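Local coordinates for protein trehalose-6-phosphate phosphatase (Cryptococcus neoformans, PDB 5DX9) that belongs to the trehalose-phosphatase family of the HAD clan and binds a magnesium ion and sugar ligands between its core and cap domains, at residues A[125-130]-A[152-157]; A[131-136]-A[140-145]; A[173-176]-A[181-184]. All coordinates share one frame; numbering follows the deposited sequence.

Interaction 1: residues A[125-130]-A[152-157]; sequences ERTTGS and EFQCKQ
Thr127 meets Gln154 of helix 148-166 through its hydroxyl end, and this pair makes the tight part of the contact. Thr127 OG1 sits 3.2 Å from Gln154 CG and 3.6 Å from Gln154 CB, so the oxygen rests against the root of the glutamine chain. The methyl CG2 of Thr127 follows at 4.2 Å from the same Gln154 CG. Both side chains set out toward the opposite segment and run antiparallel alongside one another. The first torsion of Gln154 (chi1 -76°) sets CG anti to the carbonyl carbon, and it is this methylene that comes up against Thr127 OG1, while Trp141 of strand 139-142 packs against both residues.

The loose side lies at Arg126. Its CB starts toward the helix, but the chain then leads away to the surface, where the guanidinium makes a cation-pi contact with Tyr122 and hydrogen-bonds Tyr122 O through NH1; the link from Arg126 NH1 to Glu125 OE2 is long at 3.6 Å. After Thr127 the loop makes a type II beta turn to Ser130. Thr127 O takes two donors there, Ser130 N at 3.0 Å and Ser130 OG at 2.6 Å, the hydroxyl arriving in the carbonyl plane on a lone pair.

The contact joins the loop that follows helix 112-125 to helix 148-166 of the cap domain. Thr127 OG1 hydrogen-bonds Tyr123 O, in the last turn of helix 112-125. The buried hydroxyl is thereby satisfied, with Gln154 CB and CG packed against it.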
loop_
_atom_site.group_PDB
_atom_site.type_symbol
_atom_site.label_atom_id
_atom_site.label_comp_id
_atom_site.label_asym_id
_atom_site.label_seq_id
_atom_site.Cartn_x
_atom_site.Cartn_y
_atom_site.Cartn_z
ATOM N N GLU A 125 13.726 -18.236 -17.923
ATOM C CA GLU A 125 14.620 -19.256 -18.463
ATOM C C GLU A 125 15.688 -18.656 -19.376
ATOM O O GLU A 125 16.766 -19.224 -19.539
ATOM C CB GLU A 125 13.818 -20.315 -19.225
ATOM C CG GLU A 125 12.750 -21.014 -18.388
ATOM C CD GLU A 125 11.820 -21.888 -19.218
ATOM O OE1 GLU A 125 10.810 -22.375 -18.663
ATOM O OE2 GLU A 125 12.091 -22.084 -20.422
ATOM N N ARG A 126 15.388 -17.506 -19.968
ATOM C CA ARG A 126 16.301 -16.885 -20.921
ATOM C C ARG A 126 16.951 -15.626 -20.356
ATOM O O ARG A 126 17.590 -14.865 -21.081
ATOM C CB ARG A 126 15.565 -16.566 -22.224
ATOM C CG ARG A 126 15.210 -17.804 -23.034
ATOM C CD ARG A 126 14.088 -17.532 -24.017
ATOM N NE ARG A 126 13.694 -18.748 -24.723
ATOM C CZ ARG A 126 12.881 -19.678 -24.225
ATOM N NH1 ARG A 126 12.370 -19.540 -23.008
ATOM N NH2 ARG A 126 12.580 -20.751 -24.946
ATOM N N THR A 127 16.790 -15.415 -19.055
ATOM C CA THR A 127 17.405 -14.279 -18.384
ATOM C C THR A 127 18.040 -14.740 -17.078
ATOM O O THR A 127 17.377 -14.794 -16.045
ATOM C CB THR A 127 16.380 -13.158 -18.095
ATOM O OG1 THR A 127 15.710 -12.792 -19.309
ATOM C CG2 THR A 127 17.075 -11.935 -17.516
ATOM N N THR A 128 19.325 -15.081 -17.138
ATOM C CA THR A 128 20.044 -15.592 -15.976
ATOM C C THR A 128 19.992 -14.608 -14.812
ATOM O O THR A 128 20.243 -13.413 -14.978
ATOM C CB THR A 128 21.516 -15.902 -16.313
ATOM O OG1 THR A 128 21.573 -16.828 -17.405
ATOM C CG2 THR A 128 22.231 -16.500 -15.109
ATOM N N GLY A 129 19.652 -15.118 -13.633
ATOM C CA GLY A 129 19.561 -14.290 -12.446
ATOM C C GLY A 129 18.159 -13.768 -12.218
ATOM O O GLY A 129 17.856 -13.224 -11.157
ATOM N N SER A 130 17.299 -13.926 -13.219
ATOM C CA SER A 130 15.909 -13.516 -13.078
ATOM C C SER A 130 15.142 -14.566 -12.286
ATOM O O SER A 130 15.462 -15.756 -12.337
ATOM C CB SER A 130 15.253 -13.304 -14.443
ATOM O OG SER A 130 14.962 -14.547 -15.059
ATOM N N GLU A 152 17.436 -5.238 -18.249
ATOM C CA GLU A 152 16.547 -4.161 -18.660
ATOM C C GLU A 152 16.019 -4.430 -20.058
ATOM O O GLU A 152 14.839 -4.220 -20.336
ATOM C CB GLU A 152 17.267 -2.813 -18.617
ATOM C CG GLU A 152 18.201 -2.669 -17.434
ATOM C CD GLU A 152 18.388 -1.231 -17.001
ATOM O OE1 GLU A 152 17.593 -0.761 -16.159
ATOM O OE2 GLU A 152 19.331 -0.573 -17.493
ATOM N N PHE A 153 16.903 -4.898 -20.934
ATOM C CA PHE A 153 16.516 -5.224 -22.297
ATOM C C PHE A 153 15.423 -6.277 -22.287
ATOM O O PHE A 153 14.378 -6.107 -22.918
ATOM C CB PHE A 153 17.717 -5.716 -23.108
ATOM C CG PHE A 153 17.361 -6.179 -24.495
ATOM C CD1 PHE A 153 17.334 -5.286 -25.551
ATOM C CD2 PHE A 153 17.049 -7.505 -24.739
ATOM C CE1 PHE A 153 17.003 -5.705 -26.824
ATOM C CE2 PHE A 153 16.714 -7.932 -26.009
ATOM C CZ PHE A 153 16.689 -7.031 -27.053
ATOM N N GLN A 154 15.644 -7.334 -21.535
ATOM C CA GLN A 154 14.665 -8.363 -21.399
ATOM C C GLN A 154 13.400 -7.808 -20.776
ATOM O O GLN A 154 12.321 -8.154 -21.179
ATOM C CB GLN A 154 15.218 -9.513 -20.587
ATOM C CG GLN A 154 16.190 -10.405 -21.321
ATOM C CD GLN A 154 15.580 -11.075 -22.513
ATOM O OE1 GLN A 154 15.303 -10.451 -23.498
ATOM N NE2 GLN A 154 15.388 -12.349 -22.424
ATOM N N CYS A 155 13.539 -6.916 -19.817
ATOM C CA CYS A 155 12.381 -6.305 -19.178
ATOM C C CYS A 155 11.538 -5.545 -20.169
ATOM O O CYS A 155 10.353 -5.650 -20.154
ATOM C CB CYS A 155 12.814 -5.412 -18.025
ATOM S SG CYS A 155 11.547 -4.466 -17.185
ATOM N N LYS A 156 12.174 -4.803 -21.045
ATOM C CA LYS A 156 11.464 -4.024 -22.033
ATOM C C LYS A 156 10.762 -4.896 -23.022
ATOM O O LYS A 156 9.694 -4.575 -23.480
ATOM C CB LYS A 156 12.409 -3.109 -22.784
ATOM C CG LYS A 156 12.832 -1.908 -21.993
ATOM C CD LYS A 156 14.161 -1.381 -22.483
ATOM C CE LYS A 156 14.560 -0.101 -21.786
ATOM N NZ LYS A 156 15.238 -0.366 -20.502
ATOM N N GLN A 157 11.376 -6.009 -23.356
ATOM C CA GLN A 157 10.738 -6.932 -24.289
ATOM C C GLN A 157 9.513 -7.594 -23.667
ATOM O O GLN A 157 8.475 -7.724 -24.315
ATOM C CB GLN A 157 11.723 -8.008 -24.758
ATOM C CG GLN A 157 11.132 -8.944 -25.806
ATOM C CD GLN A 157 12.093 -10.042 -26.233
ATOM O OE1 GLN A 157 13.311 -9.887 -26.146
ATOM N NE2 GLN A 157 11.544 -11.163 -26.689
#

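Interaction 2: residues A[131-136]-A[140-145]; sequences TIEVKK and TWHYRN. With G6P (6-O-phosphono-alpha-D-glucopyranose), chain B; GLC (alpha-D-glucopyranose), chain C.
Glu133 leaves its strand with an unusual first torsion (chi1 -126°, between staggered positions) and then runs straight out beyond CG, which takes its carboxylate to the imidazole of His142. The carboxylate and ring planes are nearly coplanar, 24° apart, and His142 NE2 hydrogen-bonds Glu133 OE1 at the ring edge; the modelled 2.4 Å is very short and its exact value doubtful. Glu133 OE1 also accepts from O2 of 6-O-phosphono-alpha-D-glucopyranose, at 3.0 Å. Thr140 CG2 lies over one face of the imidazole toward its rim, 3.5 Å above the plane, and Thr131 lies side by side with His142.

The backbones form an antiparallel hairpin at one edge of the four-stranded antiparallel sheet of the cap, consistent with the C2-type caps of the HAD clan. Thr131 with His142 and Glu133 with Thr140 are hydrogen-bonded pairs whose side chains face the sugars. The non-hydrogen-bonded pair Ile132 and Trp141 turns the other way, onto helix 112-125, where the Trp141 ring meets Phe120.

Lys135 lies past the end of its strand, and a bend at its third torsion (chi3 -77°) swings NZ back. There NZ donates to O3 of 6-O-phosphono-alpha-D-glucopyranose at 2.9 Å and to Thr140 OG1 at 3.1 Å, besides a salt bridge to Glu182. Beyond the other strand, Arg144 NE donates to O3 of alpha-D-glucopyranose at 2.7 Å, with the oxygen at the edge of the guanidinium.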
loop_
_atom_site.group_PDB
_atom_site.type_symbol
_atom_site.label_atom_id
_atom_site.label_comp_id
_atom_site.label_asym_id
_atom_site.label_seq_id
_atom_site.Cartn_x
_atom_site.Cartn_y
_atom_site.Cartn_z
ATOM N N THR A 131 14.126 -14.122 -11.555
ATOM C CA THR A 131 13.320 -15.028 -10.751
ATOM C C THR A 131 11.840 -14.713 -10.931
ATOM O O THR A 131 11.474 -13.611 -11.345
ATOM C CB THR A 131 13.695 -14.942 -9.259
ATOM O OG1 THR A 131 13.191 -16.092 -8.570
ATOM C CG2 THR A 131 13.127 -13.679 -8.629
ATOM N N ILE A 132 10.989 -15.690 -10.638
ATOM C CA ILE A 132 9.553 -15.501 -10.773
ATOM C C ILE A 132 8.862 -15.698 -9.431
ATOM O O ILE A 132 9.183 -16.620 -8.680
ATOM C CB ILE A 132 8.946 -16.458 -11.816
ATOM C CG1 ILE A 132 7.491 -16.077 -12.099
ATOM C CG2 ILE A 132 9.043 -17.902 -11.345
ATOM C CD1 ILE A 132 6.860 -16.872 -13.219
ATOM N N GLU A 133 7.922 -14.811 -9.125
ATOM C CA GLU A 133 7.185 -14.887 -7.872
ATOM C C GLU A 133 5.696 -15.029 -8.142
ATOM O O GLU A 133 4.968 -14.039 -8.197
ATOM C CB GLU A 133 7.452 -13.653 -7.009
ATOM C CG GLU A 133 7.935 -13.974 -5.607
ATOM C CD GLU A 133 8.146 -12.735 -4.760
ATOM O OE1 GLU A 133 8.781 -11.778 -5.246
ATOM O OE2 GLU A 133 7.676 -12.719 -3.606
ATOM N N VAL A 134 5.248 -16.267 -8.321
ATOM C CA VAL A 134 3.826 -16.533 -8.475
ATOM C C VAL A 134 3.137 -16.411 -7.123
ATOM O O VAL A 134 3.429 -17.162 -6.193
ATOM C CB VAL A 134 3.568 -17.927 -9.070
ATOM C CG1 VAL A 134 2.074 -18.198 -9.156
ATOM C CG2 VAL A 134 4.216 -18.043 -10.442
ATOM N N LYS A 135 2.237 -15.444 -7.011
ATOM C CA LYS A 135 1.486 -15.249 -5.781
ATOM C C LYS A 135 0.045 -15.682 -6.007
ATOM O O LYS A 135 -0.271 -16.279 -7.034
ATOM C CB LYS A 135 1.576 -13.791 -5.320
ATOM C CG LYS A 135 2.963 -13.402 -4.812
ATOM C CD LYS A 135 3.102 -11.902 -4.569
ATOM C CE LYS A 135 3.276 -11.154 -5.878
ATOM N NZ LYS A 135 3.612 -9.720 -5.676
ATOM N N LYS A 136 -0.830 -15.388 -5.054
ATOM C CA LYS A 136 -2.190 -15.905 -5.118
ATOM C C LYS A 136 -3.058 -15.179 -6.143
ATOM O O LYS A 136 -3.901 -15.800 -6.788
ATOM C CB LYS A 136 -2.840 -15.844 -3.736
ATOM C CG LYS A 136 -2.093 -16.659 -2.688
ATOM C CD LYS A 136 -2.927 -16.901 -1.438
ATOM C CE LYS A 136 -2.169 -17.770 -0.441
ATOM N NZ LYS A 136 -2.955 -18.045 0.796
ATOM N N THR A 140 5.002 -11.700 -10.061
ATOM C CA THR A 140 6.121 -10.778 -10.188
ATOM C C THR A 140 7.326 -11.448 -10.828
ATOM O O THR A 140 7.717 -12.544 -10.430
ATOM C CB THR A 140 6.540 -10.214 -8.824
ATOM O OG1 THR A 140 5.419 -9.569 -8.208
ATOM C CG2 THR A 140 7.678 -9.217 -8.987
ATOM N N TRP A 141 7.903 -10.784 -11.822
ATOM C CA TRP A 141 9.153 -11.232 -12.422
ATOM C C TRP A 141 10.287 -10.310 -11.986
ATOM O O TRP A 141 10.255 -9.108 -12.251
ATOM C CB TRP A 141 9.044 -11.266 -13.948
ATOM C CG TRP A 141 10.289 -11.762 -14.634
ATOM C CD1 TRP A 141 10.783 -13.038 -14.619
ATOM C CD2 TRP A 141 11.186 -10.995 -15.452
ATOM N NE1 TRP A 141 11.933 -13.108 -15.370
ATOM C CE2 TRP A 141 12.203 -11.869 -15.886
ATOM C CE3 TRP A 141 11.232 -9.655 -15.847
ATOM C CZ2 TRP A 141 13.251 -11.447 -16.704
ATOM C CZ3 TRP A 141 12.276 -9.237 -16.654
ATOM C CH2 TRP A 141 13.270 -10.130 -17.074
ATOM N N HIS A 142 11.280 -10.878 -11.308
ATOM C CA HIS A 142 12.420 -10.113 -10.822
ATOM C C HIS A 142 13.613 -10.227 -11.763
ATOM O O HIS A 142 13.903 -11.308 -12.270
ATOM C CB HIS A 142 12.834 -10.589 -9.430
ATOM C CG HIS A 142 11.776 -10.425 -8.388
ATOM N ND1 HIS A 142 11.548 -9.234 -7.737
ATOM C CD2 HIS A 142 10.891 -11.313 -7.865
ATOM C CE1 HIS A 142 10.565 -9.386 -6.868
ATOM N NE2 HIS A 142 10.150 -10.638 -6.927
ATOM N N TYR A 143 14.313 -9.118 -11.984
ATOM C CA TYR A 143 15.550 -9.157 -12.761
ATOM C C TYR A 143 16.649 -8.338 -12.087
ATOM O O TYR A 143 17.634 -7.976 -12.728
ATOM C CB TYR A 143 15.313 -8.658 -14.192
ATOM C CG TYR A 143 14.915 -7.204 -14.281
ATOM C CD1 TYR A 143 15.871 -6.206 -14.438
ATOM C CD2 TYR A 143 13.582 -6.826 -14.206
ATOM C CE1 TYR A 143 15.509 -4.873 -14.515
ATOM C CE2 TYR A 143 13.210 -5.499 -14.281
ATOM C CZ TYR A 143 14.176 -4.525 -14.437
ATOM O OH TYR A 143 13.797 -3.202 -14.510
ATOM N N ARG A 144 16.485 -8.059 -10.795
ATOM C CA ARG A 144 17.460 -7.253 -10.063
ATOM C C ARG A 144 18.832 -7.922 -10.007
ATOM O O ARG A 144 19.856 -7.246 -9.902
ATOM C CB ARG A 144 16.970 -6.964 -8.640
ATOM C CG ARG A 144 17.964 -6.158 -7.805
ATOM C CD ARG A 144 17.433 -5.847 -6.410
ATOM N NE ARG A 144 16.236 -5.016 -6.468
ATOM C CZ ARG A 144 16.240 -3.706 -6.689
ATOM N NH1 ARG A 144 17.385 -3.065 -6.868
ATOM N NH2 ARG A 144 15.096 -3.038 -6.735
ATOM N N ASN A 145 18.858 -9.247 -10.081
ATOM C CA ASN A 145 20.120 -9.970 -10.013
ATOM C C ASN A 145 20.506 -10.592 -11.349
ATOM O O ASN A 145 21.308 -11.525 -11.407
ATOM C CB ASN A 145 20.057 -11.037 -8.921
ATOM C CG ASN A 145 19.902 -10.434 -7.536
ATOM O OD1 ASN A 145 20.619 -9.502 -7.170
ATOM N ND2 ASN A 145 18.952 -10.952 -6.766
HETATM C C1 G6P B . 8.769 -6.844 -3.506
HETATM C C2 G6P B . 8.025 -8.163 -3.668
HETATM C C3 G6P B . 7.208 -8.191 -4.945
HETATM C C4 G6P B . 6.204 -7.057 -4.948
HETATM C C5 G6P B . 6.761 -5.693 -4.499
HETATM C C6 G6P B . 5.703 -4.868 -3.740
HETATM O O1 G6P B . 9.824 -6.688 -4.458
HETATM O O2 G6P B . 8.967 -9.234 -3.655
HETATM O O3 G6P B . 6.459 -9.411 -5.030
HETATM O O4 G6P B . 5.706 -7.014 -6.293
HETATM O O5 G6P B . 7.868 -5.739 -3.586
HETATM O O6 G6P B . 6.080 -4.677 -2.353
HETATM P P G6P B . 5.547 -3.399 -1.496
HETATM O O1P G6P B . 5.400 -3.712 0.075
HETATM O O2P G6P B . 6.519 -2.292 -1.645
HETATM O O3P G6P B . 4.127 -2.979 -2.126
HETATM C C1 GLC C . 10.631 -5.538 -4.167
HETATM C C2 GLC C . 11.601 -5.270 -5.319
HETATM C C3 GLC C . 12.695 -6.327 -5.369
HETATM C C4 GLC C . 13.378 -6.487 -4.017
HETATM C C5 GLC C . 12.346 -6.720 -2.916
HETATM C C6 GLC C . 12.977 -6.695 -1.525
HETATM O O2 GLC C . 10.869 -5.234 -6.559
HETATM O O3 GLC C . 13.672 -5.956 -6.348
HETATM O O4 GLC C . 14.303 -7.582 -4.108
HETATM O O5 GLC C . 11.340 -5.710 -2.940
HETATM O O6 GLC C . 13.768 -5.510 -1.362
#

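Interaction 3: residues A[173-176]-A[181-184]; sequences EVLV and LEVR. With G6P (6-O-phosphono-alpha-D-glucopyranose), chain B.
Glu182 OE2 is held by two partners: O4 of 6-O-phosphono-alpha-D-glucopyranose donates to it at 2.6 Å, and His89 NE2 hydrogen-bonds it from a loop. The other oxygen, OE1, is turned to Lys135. Glu182 can deliver its carboxylate to the sugar because the chain is extended throughout, with CG anti to the backbone N (chi1 -168°). Across the hairpin Leu175 runs alongside it, pointing the same way, and Leu175 CD1 comes within 3.9 Å of Glu182 OE2.

Leu175 also touches Arg184. The two chains cross at about a right angle, Leu175 CD2 lying 4.0 Å from Arg184 NE. Arg184 takes a first torsion (chi1 69°) that sets CG between the backbone N and carbonyl carbon, and the guanidinium then spreads over Glu173, whose CB lies over one of its faces, 3.5 Å from Arg184 NH1. The carboxylate of Glu173 bends off, so its OE1 stays 5.0 Å from Arg184 NH2.

Four backbone hydrogen bonds close this antiparallel hairpin of the cap sheet, two each for the pairs Glu173 with Arg184 and Leu175 with Glu182. On the reverse face Val176 CG2 packs on Leu181 CD2 at 3.9 Å, with Val174 and Val183 beside them, all under helices 112-125 and 148-166.

The hairpin thus has one greasy face seated on helices and one face carrying charge. Bonded to Lys135, to His89 and to the sugar O4, the carboxylate of Glu182 is probably fixed in its rotation.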
loop_
_atom_site.group_PDB
_atom_site.type_symbol
_atom_site.label_atom_id
_atom_site.label_comp_id
_atom_site.label_asym_id
_atom_site.label_seq_id
_atom_site.Cartn_x
_atom_site.Cartn_y
_atom_site.Cartn_z
ATOM N N GLU A 173 -3.605 -5.138 -14.777
ATOM C CA GLU A 173 -2.733 -3.975 -14.859
ATOM C C GLU A 173 -1.293 -4.454 -14.801
ATOM O O GLU A 173 -0.946 -5.312 -13.990
ATOM C CB GLU A 173 -3.011 -2.972 -13.736
ATOM C CG GLU A 173 -2.266 -1.643 -13.905
ATOM C CD GLU A 173 -2.588 -0.953 -15.224
ATOM O OE1 GLU A 173 -3.787 -0.780 -15.534
ATOM O OE2 GLU A 173 -1.645 -0.589 -15.960
ATOM N N VAL A 174 -0.460 -3.901 -15.672
ATOM C CA VAL A 174 0.941 -4.279 -15.726
ATOM C C VAL A 174 1.783 -3.240 -15.014
ATOM O O VAL A 174 1.833 -2.078 -15.420
ATOM C CB VAL A 174 1.426 -4.439 -17.170
ATOM C CG1 VAL A 174 2.924 -4.715 -17.200
ATOM C CG2 VAL A 174 0.651 -5.550 -17.856
ATOM N N LEU A 175 2.447 -3.673 -13.950
ATOM C CA LEU A 175 3.194 -2.778 -13.086
ATOM C C LEU A 175 4.690 -2.836 -13.364
ATOM O O LEU A 175 5.282 -3.914 -13.395
ATOM C CB LEU A 175 2.926 -3.124 -11.621
ATOM C CG LEU A 175 1.461 -3.182 -11.180
ATOM C CD1 LEU A 175 1.367 -3.666 -9.739
ATOM C CD2 LEU A 175 0.784 -1.822 -11.340
ATOM N N VAL A 176 5.296 -1.671 -13.569
ATOM C CA VAL A 176 6.746 -1.578 -13.668
ATOM C C VAL A 176 7.322 -1.182 -12.312
ATOM O O VAL A 176 7.324 -0.006 -11.939
ATOM C CB VAL A 176 7.186 -0.567 -14.740
ATOM C CG1 VAL A 176 8.699 -0.394 -14.716
ATOM C CG2 VAL A 176 6.718 -1.018 -16.113
ATOM N N LEU A 181 8.825 -6.689 -12.995
ATOM C CA LEU A 181 7.524 -6.521 -13.628
ATOM C C LEU A 181 6.484 -7.275 -12.808
ATOM O O LEU A 181 6.752 -8.372 -12.318
ATOM C CB LEU A 181 7.528 -7.037 -15.065
ATOM C CG LEU A 181 8.184 -6.185 -16.145
ATOM C CD1 LEU A 181 7.939 -6.811 -17.512
ATOM C CD2 LEU A 181 7.671 -4.755 -16.095
ATOM N N GLU A 182 5.301 -6.690 -12.655
ATOM C CA GLU A 182 4.223 -7.361 -11.943
ATOM C C GLU A 182 2.893 -7.189 -12.663
ATOM O O GLU A 182 2.616 -6.139 -13.238
ATOM C CB GLU A 182 4.114 -6.837 -10.513
ATOM C CG GLU A 182 3.211 -7.676 -9.625
ATOM C CD GLU A 182 3.250 -7.238 -8.176
ATOM O OE1 GLU A 182 2.717 -7.975 -7.314
ATOM O OE2 GLU A 182 3.816 -6.156 -7.900
ATOM N N VAL A 183 2.078 -8.234 -12.643
ATOM C CA VAL A 183 0.743 -8.155 -13.218
ATOM C C VAL A 183 -0.265 -8.408 -12.115
ATOM O O VAL A 183 -0.143 -9.378 -11.369
ATOM C CB VAL A 183 0.536 -9.167 -14.358
ATOM C CG1 VAL A 183 -0.848 -8.995 -14.967
ATOM C CG2 VAL A 183 1.613 -9.002 -15.417
ATOM N N ARG A 184 -1.245 -7.518 -12.002
ATOM C CA ARG A 184 -2.283 -7.638 -10.983
ATOM C C ARG A 184 -3.650 -7.513 -11.621
ATOM O O ARG A 184 -3.765 -7.084 -12.766
ATOM C CB ARG A 184 -2.126 -6.566 -9.902
ATOM C CG ARG A 184 -2.424 -5.151 -10.389
ATOM C CD ARG A 184 -2.793 -4.231 -9.234
ATOM N NE ARG A 184 -2.638 -2.825 -9.589
ATOM C CZ ARG A 184 -3.530 -2.112 -10.272
ATOM N NH1 ARG A 184 -4.661 -2.668 -10.692
ATOM N NH2 ARG A 184 -3.286 -0.837 -10.542
HETATM C C1 G6P B . 8.769 -6.844 -3.506
HETATM C C2 G6P B . 8.025 -8.163 -3.668
HETATM C C3 G6P B . 7.208 -8.191 -4.945
HETATM C C4 G6P B . 6.204 -7.057 -4.948
HETATM C C5 G6P B . 6.761 -5.693 -4.499
HETATM C C6 G6P B . 5.703 -4.868 -3.740
HETATM O O1 G6P B . 9.824 -6.688 -4.458
HETATM O O2 G6P B . 8.967 -9.234 -3.655
HETATM O O3 G6P B . 6.459 -9.411 -5.030
HETATM O O4 G6P B . 5.706 -7.014 -6.293
HETATM O O5 G6P B . 7.868 -5.739 -3.586
HETATM O O6 G6P B . 6.080 -4.677 -2.353
HETATM P P G6P B . 5.547 -3.399 -1.496
HETATM O O1P G6P B . 5.400 -3.712 0.075
HETATM O O2P G6P B . 6.519 -2.292 -1.645
HETATM O O3P G6P B . 4.127 -2.979 -2.126
#

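In the fold
Going along the chain from helix 112-125, interaction 1 opens first and closes at helix 148-166. The loop it closes holds the whole of interaction 2, the hairpin of strands 131-134 and 139-142; none of the contacts cross. Interaction 3 follows in series, as the chain leaves helix 148-166 for strands 172-177 and 180-185. Interactions 2 and 3 merge into one sheet, because strands 139-142 and 180-185 are neighbours, with Trp141 N probably hydrogen-bonded to Leu181 O. Interaction 1 ties the loop after helix 112-125 to helix 148-166, on the sheet face carrying Trp141 and Leu181, while interactions 2 and 3 both touch 6-O-phosphono-alpha-D-glucopyranose from the other face.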